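Local structure of PA14 domain-containing protein (Clostridium clariflavum, 6QDI) at residues A[21-25]-A[26-30]; A[72-76]-A[77-81]; A[250-253]-A[254-258]. The protein probably senses plant biomass outside the cell as the anti-sigma factor of a membrane signalling pair, its tandem calcium-binding PA14 domains serving as sugar-binding elements. All coordinates share one frame; numbering follows the deposited sequence.

Interaction 1 of 3, residues A[21-25]-A[26-30]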
# COMPACT_ATOMS: atom_id res chain seq x y z
N ARG A 21 8.03 6.05 10.57
CA ARG A 21 8.92 7.11 11.09
C ARG A 21 8.06 8.16 11.74
O ARG A 21 6.85 8.22 11.51
CB ARG A 21 9.76 7.71 9.97
CG ARG A 21 8.99 8.57 8.98
CD ARG A 21 9.80 8.96 7.77
NE ARG A 21 9.11 9.94 6.95
CZ ARG A 21 9.41 10.25 5.68
NH1 ARG A 21 10.42 9.66 5.03
NH2 ARG A 21 8.66 11.16 5.05
N VAL A 22 8.67 9.02 12.55
CA VAL A 22 7.96 10.14 13.11
C VAL A 22 8.24 11.39 12.27
O VAL A 22 9.41 11.76 12.04
CB VAL A 22 8.33 10.33 14.59
CG1 VAL A 22 7.72 11.62 15.11
CG2 VAL A 22 7.84 9.16 15.41
N ASP A 23 7.16 11.99 11.79
CA ASP A 23 7.21 13.20 11.01
C ASP A 23 6.84 14.39 11.90
O ASP A 23 5.83 14.38 12.60
CB ASP A 23 6.26 13.08 9.82
CG ASP A 23 6.69 12.00 8.85
OD1 ASP A 23 7.88 11.94 8.49
OD2 ASP A 23 5.78 11.20 8.47
N LYS A 24 7.65 15.44 11.89
CA LYS A 24 7.45 16.52 12.84
C LYS A 24 6.16 17.28 12.64
O LYS A 24 5.52 17.64 13.61
CB LYS A 24 8.63 17.49 12.83
CG LYS A 24 9.90 16.88 13.40
CD LYS A 24 11.00 17.91 13.51
CE LYS A 24 12.32 17.28 13.98
NZ LYS A 24 12.26 16.81 15.39
N THR A 25 5.77 17.42 11.37
CA THR A 25 4.52 18.03 10.98
C THR A 25 4.02 17.30 9.73
O THR A 25 4.79 16.57 9.09
CB THR A 25 4.72 19.53 10.61
OG1 THR A 25 5.60 19.62 9.51
CG2 THR A 25 5.22 20.37 11.78
N ILE A 26 2.74 17.51 9.39
CA ILE A 26 2.21 16.99 8.10
C ILE A 26 2.31 18.13 7.10
O ILE A 26 1.42 18.96 6.98
CB ILE A 26 0.78 16.43 8.23
CG1 ILE A 26 0.70 15.37 9.33
CG2 ILE A 26 0.38 15.83 6.88
CD1 ILE A 26 -0.57 14.54 9.40
N ASP A 27 3.43 18.16 6.37
CA ASP A 27 3.75 19.23 5.45
C ASP A 27 4.72 18.67 4.45
O ASP A 27 5.93 18.72 4.68
CB ASP A 27 4.34 20.41 6.24
CG ASP A 27 4.69 21.60 5.39
OD1 ASP A 27 4.23 21.70 4.22
OD2 ASP A 27 5.40 22.42 5.95
N PHE A 28 4.19 18.05 3.40
CA PHE A 28 5.00 17.29 2.46
C PHE A 28 4.71 17.66 1.04
O PHE A 28 3.55 17.82 0.65
CB PHE A 28 4.76 15.79 2.63
CG PHE A 28 5.36 15.26 3.88
CD1 PHE A 28 6.70 15.04 3.95
CD2 PHE A 28 4.59 14.98 5.00
CE1 PHE A 28 7.30 14.56 5.11
CE2 PHE A 28 5.19 14.50 6.18
CZ PHE A 28 6.53 14.31 6.22
N PHE A 29 5.77 17.77 0.27
CA PHE A 29 5.67 17.95 -1.14
C PHE A 29 6.69 17.02 -1.77
O PHE A 29 7.91 17.26 -1.60
CB PHE A 29 5.92 19.41 -1.54
CG PHE A 29 5.76 19.66 -2.99
CD1 PHE A 29 6.76 19.27 -3.93
CD2 PHE A 29 4.65 20.30 -3.49
CE1 PHE A 29 6.62 19.50 -5.28
CE2 PHE A 29 4.54 20.55 -4.83
CZ PHE A 29 5.52 20.13 -5.71
N TRP A 30 6.23 15.96 -2.43
CA TRP A 30 7.11 14.90 -2.90
C TRP A 30 7.39 14.96 -4.40
O TRP A 30 8.24 14.20 -4.89
CB TRP A 30 6.54 13.54 -2.49
CG TRP A 30 6.60 13.30 -1.04
CD1 TRP A 30 7.71 13.29 -0.24
CD2 TRP A 30 5.51 12.98 -0.18
NE1 TRP A 30 7.39 13.00 1.04
CE2 TRP A 30 6.04 12.78 1.11
CE3 TRP A 30 4.13 12.84 -0.37
CZ2 TRP A 30 5.24 12.43 2.21
CZ3 TRP A 30 3.34 12.51 0.74
CH2 TRP A 30 3.90 12.31 1.98
O HOH W 1 9.59 12.46 2.73
O HOH W 2 6.18 22.10 8.48
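Phe28 reaches back along the chain to meet Arg21 and Asp23, and its ring ties the end of strand 17-23 to the start of strand 27-31. Its CB lies against one face of the Trp30 indole, near the rim. CG stands beside the backbone N, anti to the carbonyl carbon (chi1 -72°), which sends the ring toward the residues before the turn. Farther out, CE2 passes 3.6 Å from Thr25 O, while CE1 comes within 3.7 Å of Arg21 NH2. At the tip, CZ sits 3.5 Å from Asp23 CG, and the carboxylate meets the ring at its edge, the two planes 73° apart.

That carboxylate is firmly held. Arg21 NE donates to Asp23 OD1 over 2.8 Å in a salt bridge that uses the syn lone pair, although the oxygen lies 25° out of the guanidinium plane; Asp23 OD2 takes hydrogen bonds from Tyr8 and Trp49. Such a network probably favours the ionised form of the buried acid. One water accepts from both Arg21 NH2 and Trp30 NE1, and a second links Thr25 OG1 to Asp27 OD2, 2.7 Å from each.

With strand 17-23 pairing to strand 4-9 and strand 27-31 to strand 117-125, the arrangement is a tight connection between the two sheets of a PA14 beta-sandwich.

Interaction 2 of 3, residues A[72-76]-A[77-81]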
# COMPACT_ATOMS: atom_id res chain seq x y z
N ARG A 72 -8.24 11.44 4.13
CA ARG A 72 -9.26 11.38 5.17
C ARG A 72 -8.61 11.87 6.45
O ARG A 72 -7.53 11.43 6.81
CB ARG A 72 -9.82 9.96 5.38
CG ARG A 72 -10.72 9.50 4.22
CD ARG A 72 -11.59 8.33 4.54
NE ARG A 72 -12.53 7.98 3.44
CZ ARG A 72 -12.43 6.91 2.65
NH1 ARG A 72 -11.36 6.06 2.75
NH2 ARG A 72 -13.38 6.70 1.72
N LEU A 73 -9.32 12.76 7.18
CA LEU A 73 -8.85 13.30 8.46
C LEU A 73 -9.87 13.08 9.55
O LEU A 73 -10.99 13.53 9.41
CB LEU A 73 -8.56 14.78 8.37
CG LEU A 73 -8.13 15.48 9.69
CD1 LEU A 73 -6.78 15.01 10.17
CD2 LEU A 73 -8.13 16.98 9.51
N TRP A 74 -9.44 12.40 10.61
CA TRP A 74 -10.24 12.22 11.82
C TRP A 74 -9.58 13.01 12.94
O TRP A 74 -8.38 12.86 13.20
CB TRP A 74 -10.32 10.75 12.27
CG TRP A 74 -11.01 9.74 11.42
CD1 TRP A 74 -12.24 9.19 11.65
CD2 TRP A 74 -10.50 9.06 10.26
NE1 TRP A 74 -12.52 8.24 10.73
CE2 TRP A 74 -11.50 8.16 9.84
CE3 TRP A 74 -9.32 9.16 9.52
CZ2 TRP A 74 -11.32 7.31 8.75
CZ3 TRP A 74 -9.15 8.31 8.41
CH2 TRP A 74 -10.14 7.40 8.06
N ILE A 75 -10.38 13.81 13.65
CA ILE A 75 -9.94 14.49 14.87
C ILE A 75 -10.93 14.05 15.95
O ILE A 75 -12.12 14.10 15.72
CB ILE A 75 -9.97 16.04 14.73
CG1 ILE A 75 -9.06 16.54 13.60
CG2 ILE A 75 -9.63 16.68 16.07
CD1 ILE A 75 -7.59 16.37 13.87
N ASP A 76 -10.42 13.62 17.09
CA ASP A 76 -11.27 13.13 18.17
C ASP A 76 -12.19 12.02 17.70
O ASP A 76 -13.36 11.91 18.10
CB ASP A 76 -12.10 14.27 18.78
CG ASP A 76 -12.80 13.88 20.08
OD1 ASP A 76 -12.23 13.08 20.85
OD2 ASP A 76 -13.90 14.38 20.32
N ASN A 77 -11.68 11.19 16.79
CA ASN A 77 -12.41 10.08 16.21
C ASN A 77 -13.62 10.48 15.38
O ASN A 77 -14.45 9.62 15.02
CB ASN A 77 -12.71 9.01 17.26
CG ASN A 77 -11.43 8.58 17.97
OD1 ASN A 77 -10.57 7.97 17.36
ND2 ASN A 77 -11.28 8.96 19.25
N LYS A 78 -13.69 11.74 14.95
CA LYS A 78 -14.72 12.19 14.07
C LYS A 78 -14.07 12.44 12.71
O LYS A 78 -13.07 13.19 12.62
CB LYS A 78 -15.37 13.46 14.58
CG LYS A 78 -16.50 13.94 13.68
CD LYS A 78 -17.29 15.13 14.24
CE LYS A 78 -18.34 14.75 15.26
NZ LYS A 78 -19.46 13.88 14.76
N LEU A 79 -14.63 11.87 11.63
CA LEU A 79 -14.12 12.09 10.28
C LEU A 79 -14.61 13.45 9.82
O LEU A 79 -15.77 13.62 9.47
CB LEU A 79 -14.64 10.97 9.38
CG LEU A 79 -14.22 10.98 7.92
CD1 LEU A 79 -12.70 11.02 7.74
CD2 LEU A 79 -14.81 9.77 7.20
N ILE A 80 -13.72 14.43 9.78
CA ILE A 80 -14.10 15.81 9.47
C ILE A 80 -13.72 16.24 8.06
O ILE A 80 -14.25 17.20 7.58
CB ILE A 80 -13.57 16.82 10.50
CG1 ILE A 80 -12.05 16.89 10.55
CG2 ILE A 80 -14.19 16.55 11.86
CD1 ILE A 80 -11.53 18.08 11.32
N ILE A 81 -12.78 15.53 7.40
CA ILE A 81 -12.50 15.74 5.99
C ILE A 81 -12.48 14.36 5.34
O ILE A 81 -11.64 13.53 5.68
CB ILE A 81 -11.16 16.49 5.74
CG1 ILE A 81 -11.20 17.88 6.35
CG2 ILE A 81 -10.89 16.56 4.24
CD1 ILE A 81 -9.89 18.65 6.29
O HOH W 3 -13.25 10.44 20.91
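Strands 72-75 and 78-81 run antiparallel as a beta hairpin, closed by a type I' turn from Ile75 to Lys78 and interrupted by a classic beta bulge in which two residues, Ile80 and Ile81, stand opposite the single Leu73. At the turn, Ile75 N donates to Lys78 O and Lys78 N returns a bond to Ile75 O, each 2.9 Å. In the bulge Leu73 O accepts from Ile80 N at 2.9 Å, and only weakly from Ile81 N.

On one face, Leu79 lies over the Trp74 indole: its CD1 is 3.9 Å from the centroid of the five-membered ring and 16° off the ring normal, a CH-pi contact. CG of Leu79 stands anti to the backbone N (chi1 -179°); together with chi2, this puts CD1 over the ring while CB stays near NE1. Lys107 adds a cation-pi interaction with the same indole.

At the other face, Leu73 CD2 touches Ile81 CD1, and the tip of Ile80 joins them. Ile80 CG1 sits between the backbone N and carbonyl carbon (chi1 63°), bringing CD1 to 3.7 Å from Ile75 CG1. Phe63 and Ile65 of strand 59-68 pack against this apolar group. At the turn, one water donates to Asp76 OD1 at 2.8 Å and accepts from Asn77 ND2 at 3.0 Å; ND2 is also hydrogen-bonded to Asp105 OD2.

Interaction 3 of 3, residues A[250-253]-A[254-258]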
# COMPACT_ATOMS: atom_id res chain seq x y z
N ILE A 250 -4.32 -28.24 -1.72
CA ILE A 250 -3.18 -29.02 -2.13
C ILE A 250 -2.45 -29.43 -0.85
O ILE A 250 -2.14 -28.58 -0.01
CB ILE A 250 -2.23 -28.22 -3.04
CG1 ILE A 250 -2.98 -27.66 -4.26
CG2 ILE A 250 -1.06 -29.11 -3.44
CD1 ILE A 250 -2.20 -26.63 -5.04
N SER A 251 -2.21 -30.73 -0.72
CA SER A 251 -1.45 -31.27 0.41
C SER A 251 0.05 -31.07 0.18
O SER A 251 0.58 -31.53 -0.85
CB SER A 251 -1.75 -32.74 0.62
OG SER A 251 -0.96 -33.29 1.65
N LEU A 252 0.70 -30.39 1.11
CA LEU A 252 2.11 -30.02 0.95
C LEU A 252 2.85 -30.37 2.23
O LEU A 252 2.27 -30.54 3.32
CB LEU A 252 2.22 -28.52 0.65
CG LEU A 252 1.57 -28.06 -0.66
CD1 LEU A 252 1.53 -26.54 -0.73
CD2 LEU A 252 2.26 -28.67 -1.87
N LYS A 253 4.16 -30.49 2.09
CA LYS A 253 5.05 -30.83 3.20
C LYS A 253 5.98 -29.70 3.54
O LYS A 253 6.45 -28.99 2.65
CB LYS A 253 5.87 -32.07 2.88
CG LYS A 253 5.01 -33.27 2.55
CD LYS A 253 4.11 -33.66 3.71
CE LYS A 253 3.39 -34.96 3.41
NZ LYS A 253 2.26 -35.18 4.34
N ALA A 254 6.30 -29.58 4.80
CA ALA A 254 7.30 -28.64 5.23
C ALA A 254 8.58 -28.82 4.41
O ALA A 254 9.08 -29.94 4.27
CB ALA A 254 7.59 -28.77 6.71
N GLY A 255 9.12 -27.72 3.91
CA GLY A 255 10.34 -27.76 3.09
C GLY A 255 10.12 -28.04 1.63
O GLY A 255 11.03 -27.92 0.84
N GLN A 256 8.90 -28.40 1.22
CA GLN A 256 8.62 -28.65 -0.15
C GLN A 256 8.78 -27.36 -0.96
O GLN A 256 8.37 -26.30 -0.51
CB GLN A 256 7.19 -29.21 -0.30
CG GLN A 256 6.76 -29.50 -1.70
CD GLN A 256 5.47 -30.25 -1.79
OE1 GLN A 256 4.91 -30.70 -0.77
NE2 GLN A 256 5.00 -30.44 -3.01
N ARG A 257 9.36 -27.45 -2.15
CA ARG A 257 9.54 -26.32 -3.04
C ARG A 257 8.52 -26.47 -4.14
O ARG A 257 8.53 -27.42 -4.92
CB ARG A 257 10.97 -26.24 -3.57
CG ARG A 257 11.91 -25.58 -2.61
CD ARG A 257 13.37 -25.80 -2.95
NE ARG A 257 13.69 -25.61 -4.37
CZ ARG A 257 14.05 -24.48 -4.97
NH1 ARG A 257 14.29 -24.49 -6.27
NH2 ARG A 257 14.10 -23.31 -4.34
N VAL A 258 7.60 -25.50 -4.21
CA VAL A 258 6.54 -25.45 -5.19
C VAL A 258 6.95 -24.45 -6.25
O VAL A 258 7.15 -23.27 -5.96
CB VAL A 258 5.19 -25.05 -4.51
CG1 VAL A 258 4.11 -24.89 -5.54
CG2 VAL A 258 4.84 -26.01 -3.39
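Gln256 reaches back with an extended side chain to set its amide against Leu252 and Lys253, and this is the well-packed side of the contact. OE1 accepts from Lys253 N at 3.0 Å, with an N-H...O angle of 157° and the donor tilted 17° from the carbonyl plane. A CG anti to the backbone N and a straight chain beyond it carry OE1 back to that N-H. Across the inside of the turn, Gln256 N donates to Lys253 O at 2.9 Å. Leu252 crosses the Gln256 side chain at about a right angle: its CD2 lies 3.5 Å from Gln256 NE2 and also reaches Val258 CG2 at 4.0 Å. Val208 touches Leu252, Gln256 and Val258, continuing this inner side into the domain.

The outer side is looser. The exposed Lys253 chain bends at chi2 and carries its ammonium group off beyond the turn, while Ala254 and Gly255 form the exposed bend. Ala254 N is hydrogen-bonded to Asp211 OD1, and Gly255 takes the positive phi (85°) of the third position of a type II turn.

This type II beta turn, with glycine third, carries the chain from strand 242-252 in one sheet to strand 257-266 in the other sheet of the second PA14 beta-sandwich.

In the fold
The three contacts show how short connections shape a tandem PA14 protein. Interactions 1 and 2 come first along the chain and share the first domain; their centres lie 18 Å apart, without touching. Both reach the same antiparallel sheet, interaction 1 through strand 17-23 and interaction 2 through the hairpin of strands 71-75 and 78-83. Interaction 3 follows in the second domain, its centre 44 Å and 46 Å from those of interactions 1 and 2, across the chain's centre. It lies away from the calcium sites, whereas the side chain of Phe28 is about 12 Å from a bound calcium ion. All three thus tie strands within one sandwich or the other rather than joining the two PA14 domains.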